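PDB 2JEP: xyloglucanase from Paenibacillus pabuli, which hydrolyses beta-1,4-glucosidic bonds in the backbone of xyloglucan, a plant cell-wall polysaccharide, as a glycoside hydrolase of family 5. Local coordinates for residues W227-D232 and S262-S267; Y118-G123 and S169-R174; I279-A284 and N337-A342. All blocks are in the same frame, centred on the assembly; numbering follows the deposited sequence. Where two conformers were deposited one is given.

Contact 1: W227-D232 and S262-S267; sequences WNTNID and SAHYYS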
ATOM      1  N   TRP A 227      -6.140 -11.406   1.614  1.00  6.44           N
ATOM      2  CA  TRP A 227      -7.490 -10.997   1.256  1.00  6.72           C
ATOM      3  C   TRP A 227      -7.820  -9.592   1.753  1.00  7.29           C
ATOM      4  O   TRP A 227      -7.829  -9.342   2.963  1.00  7.40           O
ATOM      5  CB  TRP A 227      -8.473 -11.989   1.874  1.00  7.14           C
ATOM      6  CG  TRP A 227      -9.895 -11.807   1.487  1.00  6.86           C
ATOM      7  CD1 TRP A 227     -10.864 -11.135   2.166  1.00  7.78           C
ATOM      8  CD2 TRP A 227     -10.536 -12.395   0.351  1.00  6.80           C
ATOM      9  NE1 TRP A 227     -12.063 -11.259   1.523  1.00  8.00           N
ATOM     10  CE2 TRP A 227     -11.894 -12.020   0.397  1.00  7.33           C
ATOM     11  CE3 TRP A 227     -10.093 -13.203  -0.707  1.00  7.65           C
ATOM     12  CZ2 TRP A 227     -12.815 -12.425  -0.556  1.00  8.15           C
ATOM     13  CZ3 TRP A 227     -11.001 -13.606  -1.650  1.00  8.02           C
ATOM     14  CH2 TRP A 227     -12.351 -13.216  -1.577  1.00  8.21           C
ATOM     15  N   ASN A 228      -8.108  -8.696   0.810  1.00  7.13           N
ATOM     16  CA  ASN A 228      -8.536  -7.326   1.129  1.00  7.16           C
ATOM     17  C   ASN A 228      -7.579  -6.602   2.065  1.00  7.10           C
ATOM     18  O   ASN A 228      -8.005  -5.710   2.791  1.00  7.86           O
ATOM     19  CB  ASN A 228      -9.949  -7.264   1.697  1.00  7.69           C
ATOM     20  CG  ASN A 228     -10.561  -5.907   1.508  1.00  8.84           C
ATOM     21  OD1 ASN A 228     -10.200  -5.173   0.566  1.00  9.07           O
ATOM     22  ND2 ASN A 228     -11.515  -5.572   2.367  1.00 10.62           N
ATOM     23  N   THR A 229      -6.299  -6.942   2.016  1.00  6.67           N
ATOM     24  CA  THR A 229      -5.279  -6.371   2.909  1.00  6.28           C
ATOM     25  C   THR A 229      -5.703  -6.424   4.390  1.00  7.16           C
ATOM     26  O   THR A 229      -5.269  -5.616   5.203  1.00  7.47           O
ATOM     27  CB  THR A 229      -4.797  -4.974   2.494  1.00  6.24           C
ATOM     28  OG1 THR A 229      -5.868  -4.041   2.518  1.00  7.13           O
ATOM     29  CG2 THR A 229      -4.133  -4.994   1.122  1.00  7.10           C
ATOM     30  N   ASN A 230      -6.521  -7.424   4.723  1.00  7.29           N
ATOM     31  CA  ASN A 230      -7.101  -7.526   6.062  1.00  7.50           C
ATOM     32  C   ASN A 230      -6.225  -8.413   6.948  1.00  7.40           C
ATOM     33  O   ASN A 230      -6.011  -9.599   6.632  1.00  8.05           O
ATOM     34  CB  ASN A 230      -8.506  -8.119   5.921  1.00  8.20           C
ATOM     35  CG  ASN A 230      -9.230  -8.272   7.220  1.00  9.57           C
ATOM     36  OD1 ASN A 230      -8.939  -9.132   8.010  1.00  9.52           O
ATOM     37  ND2 ASN A 230     -10.218  -7.436   7.417  1.00 15.85           N
ATOM     38  N   ILE A 231      -5.775  -7.873   8.079  1.00  7.20           N
ATOM     39  CA  ILE A 231      -4.899  -8.643   8.973  1.00  7.70           C
ATOM     40  C   ILE A 231      -5.515  -9.982   9.397  1.00  8.59           C
ATOM     41  O   ILE A 231      -4.905 -11.032   9.226  1.00  8.27           O
ATOM     42  CB  ILE A 231      -4.492  -7.801  10.203  1.00  7.56           C
ATOM     43  CG1 ILE A 231      -3.482  -6.711   9.771  1.00  8.50           C
ATOM     44  CG2 ILE A 231      -3.900  -8.682  11.304  1.00  8.62           C
ATOM     45  CD1 ILE A 231      -3.136  -5.679  10.860  1.00  9.10           C
ATOM     46  N   ASP A 232      -6.726  -9.945   9.924  1.00  8.41           N
ATOM     47  CA  ASP A 232      -7.334 -11.184  10.432  1.00  8.81           C
ATOM     48  C   ASP A 232      -7.462 -12.235   9.339  1.00  8.78           C
ATOM     49  O   ASP A 232      -7.219 -13.426   9.572  1.00  9.43           O
ATOM     50  CB  ASP A 232      -8.714 -10.913  10.968  1.00  9.88           C
ATOM     51  CG  ASP A 232      -8.710 -10.229  12.334  1.00 11.71           C
ATOM     52  OD1 ASP A 232      -7.652 -10.109  12.972  1.00 11.96           O
ATOM     53  OD2 ASP A 232      -9.824  -9.856  12.749  1.00 15.10           O
ATOM     54  N   SER A 262       1.891  -7.569   2.821  1.00  6.31           N
ATOM     55  CA  SER A 262       1.139  -6.321   2.931  1.00  6.33           C
ATOM     56  C   SER A 262      -0.118  -6.473   3.751  1.00  6.44           C
ATOM     57  O   SER A 262      -0.796  -7.467   3.602  1.00  7.54           O
ATOM     58  CB  SER A 262       0.720  -5.902   1.538  1.00  6.15           C
ATOM     59  OG  SER A 262      -0.225  -4.864   1.547  1.00  7.43           O
ATOM     60  N   ALA A 263      -0.415  -5.480   4.599  1.00  6.50           N
ATOM     61  CA  ALA A 263      -1.757  -5.309   5.171  1.00  6.28           C
ATOM     62  C   ALA A 263      -2.008  -3.811   5.265  1.00  6.19           C
ATOM     63  O   ALA A 263      -1.047  -3.002   5.241  1.00  7.00           O
ATOM     64  CB  ALA A 263      -1.900  -5.989   6.575  1.00  8.28           C
ATOM     65  N   HIS A 264      -3.292  -3.437   5.310  1.00  6.28           N
ATOM     66  CA  HIS A 264      -3.707  -2.048   5.484  1.00  5.97           C
ATOM     67  C   HIS A 264      -4.472  -1.908   6.790  1.00  6.77           C
ATOM     68  O   HIS A 264      -5.062  -2.870   7.245  1.00  8.47           O
ATOM     69  CB  HIS A 264      -4.577  -1.589   4.308  1.00  6.56           C
ATOM     70  CG  HIS A 264      -3.847  -1.528   2.999  1.00  6.57           C
ATOM     71  ND1 HIS A 264      -4.481  -1.316   1.791  1.00  6.16           N
ATOM     72  CD2 HIS A 264      -2.539  -1.736   2.709  1.00  6.12           C
ATOM     73  CE1 HIS A 264      -3.571  -1.337   0.821  1.00  6.53           C
ATOM     74  NE2 HIS A 264      -2.381  -1.580   1.349  1.00  5.99           N
ATOM     75  N   TYR A 265      -4.463  -0.716   7.375  1.00  7.07           N
ATOM     76  CA  TYR A 265      -5.045  -0.548   8.702  1.00  7.03           C
ATOM     77  C   TYR A 265      -5.759   0.786   8.836  1.00  7.22           C
ATOM     78  O   TYR A 265      -5.127   1.842   8.795  1.00  7.74           O
ATOM     79  CB  TYR A 265      -3.964  -0.650   9.770  1.00  7.66           C
ATOM     80  CG  TYR A 265      -4.504  -0.832  11.167  1.00  7.20           C
ATOM     81  CD1 TYR A 265      -4.947  -2.071  11.586  1.00  8.63           C
ATOM     82  CD2 TYR A 265      -4.636   0.240  12.053  1.00  7.76           C
ATOM     83  CE1 TYR A 265      -5.461  -2.239  12.867  1.00  8.96           C
ATOM     84  CE2 TYR A 265      -5.147   0.064  13.320  1.00  8.49           C
ATOM     85  CZ  TYR A 265      -5.552  -1.175  13.715  1.00  8.44           C
ATOM     86  OH  TYR A 265      -6.069  -1.389  14.983  1.00  9.47           O
ATOM     87  N   TYR A 266      -7.074   0.717   9.020  1.00  7.37           N
ATOM     88  CA  TYR A 266      -7.913   1.886   9.210  1.00  7.16           C
ATOM     89  C   TYR A 266      -8.942   1.609  10.319  1.00  7.10           C
ATOM     90  O   TYR A 266     -10.061   2.128  10.266  1.00  8.64           O
ATOM     91  CB  TYR A 266      -8.637   2.234   7.919  1.00  8.00           C
ATOM     92  CG  TYR A 266      -7.776   2.659   6.732  1.00  7.41           C
ATOM     93  CD1 TYR A 266      -7.359   3.960   6.594  1.00  7.14           C
ATOM     94  CD2 TYR A 266      -7.448   1.769   5.737  1.00  7.53           C
ATOM     95  CE1 TYR A 266      -6.670   4.372   5.475  1.00  7.74           C
ATOM     96  CE2 TYR A 266      -6.749   2.164   4.619  1.00  7.67           C
ATOM     97  CZ  TYR A 266      -6.339   3.461   4.499  1.00  7.38           C
ATOM     98  OH  TYR A 266      -5.701   3.926   3.371  1.00  8.04           O
ATOM     99  N   SER A 267      -8.564   0.805  11.305  1.00  7.67           N
ATOM    100  CA  SER A 267      -9.498   0.454  12.370  1.00  8.16           C
ATOM    101  C   SER A 267      -9.317   1.339  13.582  1.00  7.29           C
ATOM    102  O   SER A 267      -8.201   1.685  13.924  1.00  7.67           O
ATOM    103  CB  SER A 267      -9.300  -0.991  12.802  1.00  9.40           C
ATOM    104  OG  SER A 267      -9.593  -1.901  11.744  1.00 13.08           O
TER
HETATM  105  O   HOH W   1      -6.398  -5.069   8.434  1.00 10.13           O
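T229 lies against H264 from its CB to the tips of both branches. CB sits beside the strand backbone, 3.5 Å from H264 N. CG2 continues over the imidazole: it is 3.7 Å from the H264 ring centroid and 7° off the ring normal, a CH-pi contact over the middle of the face. The other branch turns back, since chi1 of 62° places OG1 between the T229 backbone N and carbonyl carbon, where it donates to N228 O at 2.7 Å and lies 3.3 Å from H264 CG. That donor stands above the N228 carbonyl plane. H264 ND1 has its hydrogen-bond partner in E182 OE2, outside both segments. The backbones join where H264 N donates to T229 O at 2.9 Å (174°). A water extends this link, accepting from I231 N at 2.9 Å and donating to H264 O. I231 CG1 packs on A263 CB at 3.6 Å. The two segments belong to the beta-alpha-beta unit of strand 222-225, helix 231-235 and strand 259-265, the contact joining the turn after the first strand, where N228 and T229 both have positive phi, to the second; I231 also meets helix 298-313, while A263 bonds through its backbone to strand 319-324.

Contact 2: Y118-G123 and S169-R174; sequences YAYNEG and SNYNDR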
ATOM      1  N   TYR A 118      11.498  10.262  -9.567  1.00  8.89           N
ATOM      2  CA  TYR A 118      11.475  11.389  -8.633  1.00  8.93           C
ATOM      3  C   TYR A 118      11.845  10.947  -7.230  1.00  9.04           C
ATOM      4  O   TYR A 118      12.492  11.674  -6.513  1.00 11.63           O
ATOM      5  CB  TYR A 118      10.100  12.061  -8.556  1.00  8.93           C
ATOM      6  CG  TYR A 118       9.550  12.684  -9.824  1.00  7.87           C
ATOM      7  CD1 TYR A 118      10.346  12.955 -10.907  1.00  8.56           C
ATOM      8  CD2 TYR A 118       8.200  12.985  -9.927  1.00  8.55           C
ATOM      9  CE1 TYR A 118       9.805  13.507 -12.076  1.00  8.81           C
ATOM     10  CE2 TYR A 118       7.676  13.551 -11.060  1.00  8.35           C
ATOM     11  CZ  TYR A 118       8.472  13.791 -12.144  1.00  8.15           C
ATOM     12  OH  TYR A 118       7.901  14.331 -13.275  1.00  8.95           O
ATOM     13  N   ALA A 119      11.381   9.765  -6.837  1.00  7.86           N
ATOM     14  CA  ALA A 119      11.669   9.197  -5.505  1.00  8.55           C
ATOM     15  C   ALA A 119      12.973   8.409  -5.495  1.00  8.16           C
ATOM     16  O   ALA A 119      13.818   8.581  -4.603  1.00  8.73           O
ATOM     17  CB  ALA A 119      10.512   8.301  -5.035  1.00  8.52           C
ATOM     18  N   TYR A 120      13.164   7.558  -6.501  1.00  8.30           N
ATOM     19  CA  TYR A 120      14.353   6.705  -6.540  1.00  8.71           C
ATOM     20  C   TYR A 120      15.641   7.527  -6.626  1.00  9.73           C
ATOM     21  O   TYR A 120      16.642   7.198  -5.976  1.00 10.20           O
ATOM     22  CB  TYR A 120      14.226   5.742  -7.711  1.00  8.82           C
ATOM     23  CG  TYR A 120      15.337   4.738  -7.897  1.00  9.41           C
ATOM     24  CD1 TYR A 120      15.310   3.527  -7.253  1.00  8.90           C
ATOM     25  CD2 TYR A 120      16.399   5.003  -8.753  1.00 10.30           C
ATOM     26  CE1 TYR A 120      16.315   2.590  -7.457  1.00  9.48           C
ATOM     27  CE2 TYR A 120      17.416   4.093  -8.942  1.00 11.06           C
ATOM     28  CZ  TYR A 120      17.361   2.878  -8.315  1.00  9.97           C
ATOM     29  OH  TYR A 120      18.342   1.915  -8.500  1.00 11.89           O
ATOM     30  N   ASN A 121      15.620   8.596  -7.418  1.00  9.95           N
ATOM     31  CA  ASN A 121      16.812   9.426  -7.565  1.00 10.70           C
ATOM     32  C   ASN A 121      17.131  10.254  -6.337  1.00 11.23           C
ATOM     33  O   ASN A 121      18.257  10.801  -6.238  1.00 12.79           O
ATOM     34  CB  ASN A 121      16.696  10.331  -8.781  1.00 11.97           C
ATOM     35  CG  ASN A 121      16.806   9.582 -10.078  1.00 13.90           C
ATOM     36  OD1 ASN A 121      17.275   8.445 -10.109  1.00 17.79           O
ATOM     37  ND2 ASN A 121      16.374  10.225 -11.172  1.00 17.24           N
ATOM     38  N   GLU A 122      16.172  10.340  -5.406  1.00 10.82           N
ATOM     39  CA  GLU A 122      16.372  10.983  -4.114  1.00 11.94           C
ATOM     40  C   GLU A 122      16.769  10.004  -3.016  1.00 10.92           C
ATOM     41  O   GLU A 122      16.840  10.367  -1.851  1.00 12.17           O
ATOM     42  CB  GLU A 122      15.113  11.743  -3.702  1.00 12.38           C
ATOM     43  CG  GLU A 122      14.836  12.971  -4.517  1.00 15.54           C
ATOM     44  CD  GLU A 122      15.874  14.059  -4.297  1.00 19.60           C
ATOM     45  OE1 GLU A 122      16.281  14.229  -3.134  1.00 19.50           O
ATOM     46  OE2 GLU A 122      16.280  14.732  -5.276  1.00 24.86           O
ATOM     47  N   GLY A 123      17.084   8.773  -3.383  1.00 10.59           N
ATOM     48  CA  GLY A 123      17.599   7.833  -2.394  1.00 10.28           C
ATOM     49  C   GLY A 123      16.510   7.136  -1.594  1.00 10.28           C
ATOM     50  O   GLY A 123      16.812   6.434  -0.632  1.00 11.49           O
ATOM     51  N   SER A 169      13.801  -3.281 -14.752  1.00 10.56           N
ATOM     52  CA  SER A 169      14.692  -4.364 -14.370  1.00 12.15           C
ATOM     53  C   SER A 169      16.036  -3.942 -13.824  1.00 12.23           C
ATOM     54  O   SER A 169      16.599  -4.667 -13.000  1.00 14.30           O
ATOM     55  CB  SER A 169      14.898  -5.342 -15.519  1.00 13.60           C
ATOM     56  OG  SER A 169      15.642  -4.738 -16.550  1.00 15.74           O
ATOM     57  N   ASN A 170      16.528  -2.764 -14.214  1.00 12.88           N
ATOM     58  CA  ASN A 170      17.852  -2.354 -13.771  0.50 13.54           C
ATOM     59  C   ASN A 170      17.861  -1.570 -12.455  1.00 13.06           C
ATOM     60  O   ASN A 170      18.925  -1.227 -11.940  1.00 14.32           O
ATOM     61  CB  ASN A 170      18.565  -1.592 -14.890  0.50 14.90           C
ATOM     62  CG  ASN A 170      18.791  -2.457 -16.139  0.50 17.82           C
ATOM     63  OD1 ASN A 170      19.090  -3.648 -16.042  0.50 21.64           O
ATOM     64  ND2 ASN A 170      18.622  -1.857 -17.309  0.50 21.98           N
ATOM     65  N   TYR A 171      16.686  -1.313 -11.889  1.00 11.11           N
ATOM     66  CA  TYR A 171      16.621  -0.611 -10.614  1.00 10.33           C
ATOM     67  C   TYR A 171      17.067  -1.505  -9.462  1.00  9.75           C
ATOM     68  O   TYR A 171      16.809  -2.707  -9.461  1.00 10.17           O
ATOM     69  CB  TYR A 171      15.187  -0.131 -10.349  1.00 10.23           C
ATOM     70  CG  TYR A 171      14.804   1.045 -11.206  1.00  9.93           C
ATOM     71  CD1 TYR A 171      14.684   0.934 -12.595  1.00 11.93           C
ATOM     72  CD2 TYR A 171      14.577   2.298 -10.644  1.00 10.82           C
ATOM     73  CE1 TYR A 171      14.357   2.019 -13.384  1.00 11.65           C
ATOM     74  CE2 TYR A 171      14.233   3.390 -11.438  1.00  9.75           C
ATOM     75  CZ  TYR A 171      14.134   3.256 -12.815  1.00 10.32           C
ATOM     76  OH  TYR A 171      13.817   4.300 -13.653  1.00 11.96           O
ATOM     77  N   ASN A 172      17.760  -0.921  -8.487  1.00  9.79           N
ATOM     78  CA  ASN A 172      18.274  -1.672  -7.351  1.00 10.30           C
ATOM     79  C   ASN A 172      17.173  -2.021  -6.348  1.00 10.19           C
ATOM     80  O   ASN A 172      15.972  -1.817  -6.631  1.00  9.54           O
ATOM     81  CB  ASN A 172      19.512  -0.990  -6.743  1.00 10.71           C
ATOM     82  CG  ASN A 172      19.207   0.242  -5.932  1.00 10.71           C
ATOM     83  OD1 ASN A 172      18.070   0.476  -5.527  1.00 10.49           O
ATOM     84  ND2 ASN A 172      20.260   1.044  -5.661  1.00 14.73           N
ATOM     85  N   ASP A 173      17.568  -2.555  -5.197  1.00 10.23           N
ATOM     86  CA  ASP A 173      16.625  -3.077  -4.229  1.00 10.40           C
ATOM     87  C   ASP A 173      15.822  -1.997  -3.514  1.00  9.63           C
ATOM     88  O   ASP A 173      14.927  -2.337  -2.725  1.00 10.23           O
ATOM     89  CB  ASP A 173      17.299  -3.954  -3.181  1.00 11.02           C
ATOM     90  CG  ASP A 173      17.682  -5.332  -3.691  1.00 12.97           C
ATOM     91  OD1 ASP A 173      17.392  -5.696  -4.845  1.00 12.69           O
ATOM     92  OD2 ASP A 173      18.274  -6.075  -2.871  1.00 15.73           O
ATOM     93  N   ARG A 174      16.109  -0.722  -3.764  1.00  9.63           N
ATOM     94  CA  ARG A 174      15.236   0.342  -3.270  0.50  9.40           C
ATOM     95  C   ARG A 174      13.888   0.371  -3.990  1.00  9.09           C
ATOM     96  O   ARG A 174      12.956   0.977  -3.482  1.00  9.59           O
ATOM     97  CB  ARG A 174      15.912   1.712  -3.283  0.50 10.04           C
ATOM     98  CG  ARG A 174      16.858   1.898  -2.083  0.50 10.16           C
ATOM     99  CD  ARG A 174      17.380   3.329  -1.938  0.50  9.90           C
ATOM    100  NE  ARG A 174      18.239   3.714  -3.065  0.50  9.84           N
ATOM    101  CZ  ARG A 174      17.875   4.468  -4.102  0.50 10.83           C
ATOM    102  NH1 ARG A 174      16.634   4.915  -4.210  0.50 10.31           N
ATOM    103  NH2 ARG A 174      18.761   4.757  -5.070  0.50 11.48           N
TER
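Y120 holds its phenol ring between Y171 and R174, which cover opposite faces. Y171 comes edge-on: its CD2 stands 3.4 Å above the Y120 plane, over the ring centre, and the two planes are inclined at 59°, an edge-to-face pair. In one of its two deposited conformers, R174 lies over the other face at a flatter tilt, the guanidinium and ring planes 33° apart. Its CZ is 4.3 Å from the Y120 centroid, within cation-pi range. G123 CA covers the guanidinium face turned from the ring. At the ring's tip, Y120 OH accepts from N172 N at 2.9 Å, almost straight at 175°. N172 OD1 turns back to accept from R174 N, closing an Asx turn beside the phenol. Residues 169-174 are the surface loop between helix 150-167 and strand 175-178. Y120 O takes R174 NH1 at 2.9 Å on an in-plane lone pair and also receives G123 N, part of the Schellman motif that ends helix 106-120; NH1 bonds L124 O as well. The guanidinium therefore combines a pi face with carbonyls at a helix C-terminus, and its positive charge would be expected to suit the partial negative charge there.

Contact 3: I279-A284 and N337-A342; sequences ITQWGA and NVYRAA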
ATOM      1  N   ILE A 279     -17.973   9.760  15.297  1.00  8.52           N
ATOM      2  CA  ILE A 279     -16.788   9.428  16.085  1.00  8.29           C
ATOM      3  C   ILE A 279     -15.636  10.283  15.558  1.00  7.85           C
ATOM      4  O   ILE A 279     -15.252  10.193  14.381  1.00  8.33           O
ATOM      5  CB  ILE A 279     -16.425   7.933  15.961  1.00  7.83           C
ATOM      6  CG1 ILE A 279     -17.582   7.037  16.421  1.00  9.19           C
ATOM      7  CG2 ILE A 279     -15.134   7.636  16.723  1.00  9.20           C
ATOM      8  CD1 ILE A 279     -18.009   7.194  17.899  1.00  9.86           C
ATOM      9  N   THR A 280     -15.077  11.103  16.447  1.00  7.90           N
ATOM     10  CA  THR A 280     -14.055  12.066  16.087  1.00  6.95           C
ATOM     11  C   THR A 280     -12.803  12.000  16.975  1.00  6.69           C
ATOM     12  O   THR A 280     -11.886  12.800  16.797  1.00  7.19           O
ATOM     13  CB  THR A 280     -14.646  13.484  16.148  1.00  7.51           C
ATOM     14  OG1 THR A 280     -15.193  13.672  17.453  1.00  8.57           O
ATOM     15  CG2 THR A 280     -15.736  13.685  15.084  1.00  8.81           C
ATOM     16  N   GLN A 281     -12.765  11.041  17.908  1.00  6.65           N
ATOM     17  CA  GLN A 281     -11.665  10.923  18.849  1.00  6.57           C
ATOM     18  C   GLN A 281     -11.258   9.464  18.959  1.00  6.62           C
ATOM     19  O   GLN A 281     -12.034   8.575  18.642  1.00  7.65           O
ATOM     20  CB  GLN A 281     -12.060  11.476  20.232  1.00  7.06           C
ATOM     21  CG  GLN A 281     -12.734  12.852  20.145  1.00  7.06           C
ATOM     22  CD  GLN A 281     -12.948  13.496  21.475  1.00  7.26           C
ATOM     23  OE1 GLN A 281     -12.709  12.908  22.547  1.00  7.81           O
ATOM     24  NE2 GLN A 281     -13.403  14.732  21.430  1.00  7.92           N
ATOM     25  N   TRP A 282     -10.040   9.241  19.426  1.00  6.61           N
ATOM     26  CA  TRP A 282      -9.453   7.916  19.536  1.00  6.80           C
ATOM     27  C   TRP A 282      -8.387   7.913  20.627  1.00  7.44           C
ATOM     28  O   TRP A 282      -7.636   8.868  20.764  1.00  7.32           O
ATOM     29  CB  TRP A 282      -8.797   7.516  18.194  1.00  7.19           C
ATOM     30  CG  TRP A 282      -8.233   6.121  18.202  1.00  6.98           C
ATOM     31  CD1 TRP A 282      -8.916   4.968  17.894  1.00  7.08           C
ATOM     32  CD2 TRP A 282      -6.916   5.718  18.589  1.00  7.13           C
ATOM     33  NE1 TRP A 282      -8.086   3.888  18.056  1.00  7.62           N
ATOM     34  CE2 TRP A 282      -6.870   4.319  18.506  1.00  7.38           C
ATOM     35  CE3 TRP A 282      -5.771   6.405  19.013  1.00  7.97           C
ATOM     36  CZ2 TRP A 282      -5.718   3.602  18.781  1.00  8.08           C
ATOM     37  CZ3 TRP A 282      -4.653   5.689  19.318  1.00  7.96           C
ATOM     38  CH2 TRP A 282      -4.636   4.300  19.206  1.00  8.35           C
ATOM     39  N   GLY A 283      -8.313   6.796  21.336  1.00  7.50           N
ATOM     40  CA  GLY A 283      -7.274   6.539  22.292  1.00  7.97           C
ATOM     41  C   GLY A 283      -7.522   7.163  23.647  1.00  7.87           C
ATOM     42  O   GLY A 283      -8.512   7.864  23.881  1.00  7.84           O
ATOM     43  N   ALA A 284      -6.578   6.910  24.531  1.00  8.23           N
ATOM     44  CA  ALA A 284      -6.754   7.249  25.941  1.00  8.63           C
ATOM     45  C   ALA A 284      -6.940   8.727  26.191  1.00  9.17           C
ATOM     46  O   ALA A 284      -7.576   9.087  27.186  1.00  9.73           O
ATOM     47  CB  ALA A 284      -5.557   6.747  26.750  1.00 10.42           C
ATOM     48  N   ASN A 337      -7.845  16.960  15.276  1.00  7.22           N
ATOM     49  CA  ASN A 337      -6.449  16.736  14.894  1.00  7.30           C
ATOM     50  C   ASN A 337      -5.591  16.219  16.047  1.00  7.50           C
ATOM     51  O   ASN A 337      -4.584  15.559  15.807  1.00  8.25           O
ATOM     52  CB  ASN A 337      -5.829  17.975  14.253  1.00  8.09           C
ATOM     53  CG  ASN A 337      -6.159  18.109  12.787  1.00  8.17           C
ATOM     54  OD1 ASN A 337      -6.349  17.117  12.101  1.00  9.82           O
ATOM     55  ND2 ASN A 337      -6.265  19.341  12.303  1.00  9.39           N
ATOM     56  N   VAL A 338      -5.986  16.489  17.290  1.00  7.60           N
ATOM     57  CA  VAL A 338      -5.293  15.880  18.412  1.00  8.18           C
ATOM     58  C   VAL A 338      -5.315  14.368  18.266  1.00  6.99           C
ATOM     59  O   VAL A 338      -4.306  13.689  18.493  1.00  7.68           O
ATOM     60  CB  VAL A 338      -5.973  16.275  19.775  1.00  8.38           C
ATOM     61  CG1 VAL A 338      -5.357  15.538  20.951  1.00  9.68           C
ATOM     62  CG2 VAL A 338      -5.901  17.815  19.982  1.00  9.87           C
ATOM     63  N   TYR A 339      -6.466  13.840  17.872  1.00  6.99           N
ATOM     64  CA  TYR A 339      -6.641  12.388  17.755  1.00  6.40           C
ATOM     65  C   TYR A 339      -6.079  11.794  16.485  1.00  6.47           C
ATOM     66  O   TYR A 339      -5.614  10.662  16.495  1.00  7.12           O
ATOM     67  CB  TYR A 339      -8.119  11.979  18.029  1.00  6.97           C
ATOM     68  CG  TYR A 339      -8.529  12.639  19.319  1.00  6.45           C
ATOM     69  CD1 TYR A 339      -7.898  12.280  20.505  1.00  7.26           C
ATOM     70  CD2 TYR A 339      -9.332  13.767  19.318  1.00  7.34           C
ATOM     71  CE1 TYR A 339      -8.111  12.965  21.662  1.00  8.10           C
ATOM     72  CE2 TYR A 339      -9.571  14.462  20.495  1.00  7.68           C
ATOM     73  CZ  TYR A 339      -8.933  14.069  21.653  1.00  8.11           C
ATOM     74  OH  TYR A 339      -9.095  14.762  22.842  1.00  9.74           O
ATOM     75  N   ARG A 340      -6.116  12.557  15.391  1.00  6.76           N
ATOM     76  CA  ARG A 340      -5.434  12.097  14.194  1.00  6.86           C
ATOM     77  C   ARG A 340      -3.946  11.942  14.442  1.00  7.28           C
ATOM     78  O   ARG A 340      -3.321  10.989  13.998  1.00  6.85           O
ATOM     79  CB  ARG A 340      -5.725  13.030  13.013  1.00  7.55           C
ATOM     80  CG  ARG A 340      -7.225  13.092  12.682  1.00  6.76           C
ATOM     81  CD  ARG A 340      -7.495  13.359  11.213  1.00  8.92           C
ATOM     82  NE  ARG A 340      -6.934  14.632  10.809  1.00  8.48           N
ATOM     83  CZ  ARG A 340      -6.545  14.953   9.565  1.00  8.23           C
ATOM     84  NH1 ARG A 340      -6.584  14.090   8.544  1.00  8.18           N
ATOM     85  NH2 ARG A 340      -6.095  16.163   9.347  1.00  9.07           N
ATOM     86  N   ALA A 341      -3.366  12.893  15.163  1.00  7.28           N
ATOM     87  CA  ALA A 341      -1.983  12.786  15.561  1.00  6.97           C
ATOM     88  C   ALA A 341      -1.779  11.593  16.483  1.00  7.15           C
ATOM     89  O   ALA A 341      -0.852  10.808  16.279  1.00  7.88           O
ATOM     90  CB  ALA A 341      -1.511  14.085  16.221  1.00  7.44           C
ATOM     91  N   ALA A 342      -2.605  11.463  17.528  1.00  7.60           N
ATOM     92  CA  ALA A 342      -2.436  10.351  18.484  1.00  7.78           C
ATOM     93  C   ALA A 342      -2.525   9.006  17.783  1.00  7.66           C
ATOM     94  O   ALA A 342      -1.747   8.091  18.079  1.00  8.07           O
ATOM     95  CB  ALA A 342      -3.457  10.453  19.620  1.00  8.74           C
TER
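Q281 and Y339 run side by side, pointing the same way, and form the tight part of this contact. Q281 CB lies 3.8 Å from the Y339 ring centroid and 18° off the ring normal, a CH-pi contact over the face. The glutamine chain is extended beyond CG (chi2 -172°), which carries CD to 3.6 Å from Y339 CE2; the amide plane is inclined at 20° to the ring. The amide is fixed by residues beyond the two segments: OE1 accepts from S286 OG, T287 N and N288 N, and NE2 bonds D333. Backbone oxygens flank the ring, with T280 O 3.7 Å from Y339 CD2 and W282 O 3.4 Å from Y339 CD1, both oblique to it. W282 N is buried here without a polar partner in the model.

One turn further along the helix the fit is looser. W282 CZ3 comes only to 4.0 Å from A342 O, while the indole NE1 is bonded to G296 O. On the solvent side, exposed V338 places CG1 over the Y339 face opposite Q281, 3.8 Å above its plane.

Between the two segments the contact is packing; just outside them, T280 O accepts from N336 ND2 at the start of helix 336-353. The connection from strand 259-265 to helix 298-313, beyond its short helix 269-272, is laid over the first turns of helix 336-353, which follows the next barrel strand, 319-324. Such packing of a beta-to-alpha connection on the start of the following unit's helix belongs to the C-terminal face of the strands in a TIM barrel.

How the contacts relate
All three contacts belong to one TIM barrel but sit at different levels of it. Contact 1 lies inside, its centre 10 Å from that of the chain, with the H264 side chain about 7 Å from a bound calcium ion and touching E323. In family 5 enzymes the catalytic glutamates sit at the C-terminal ends of the fourth and seventh strands, consistent with contact 1 bordering the active site. Contact 3 is its closer neighbour, centres 21 Å apart and nearest atoms about 5 Å; S267 O bonds Y343, on the helix that carries contact 3. Contact 2, centred 27 Å from contact 1 and 36 Å from contact 3, joins alpha-to-beta connections at the barrel's opposite end.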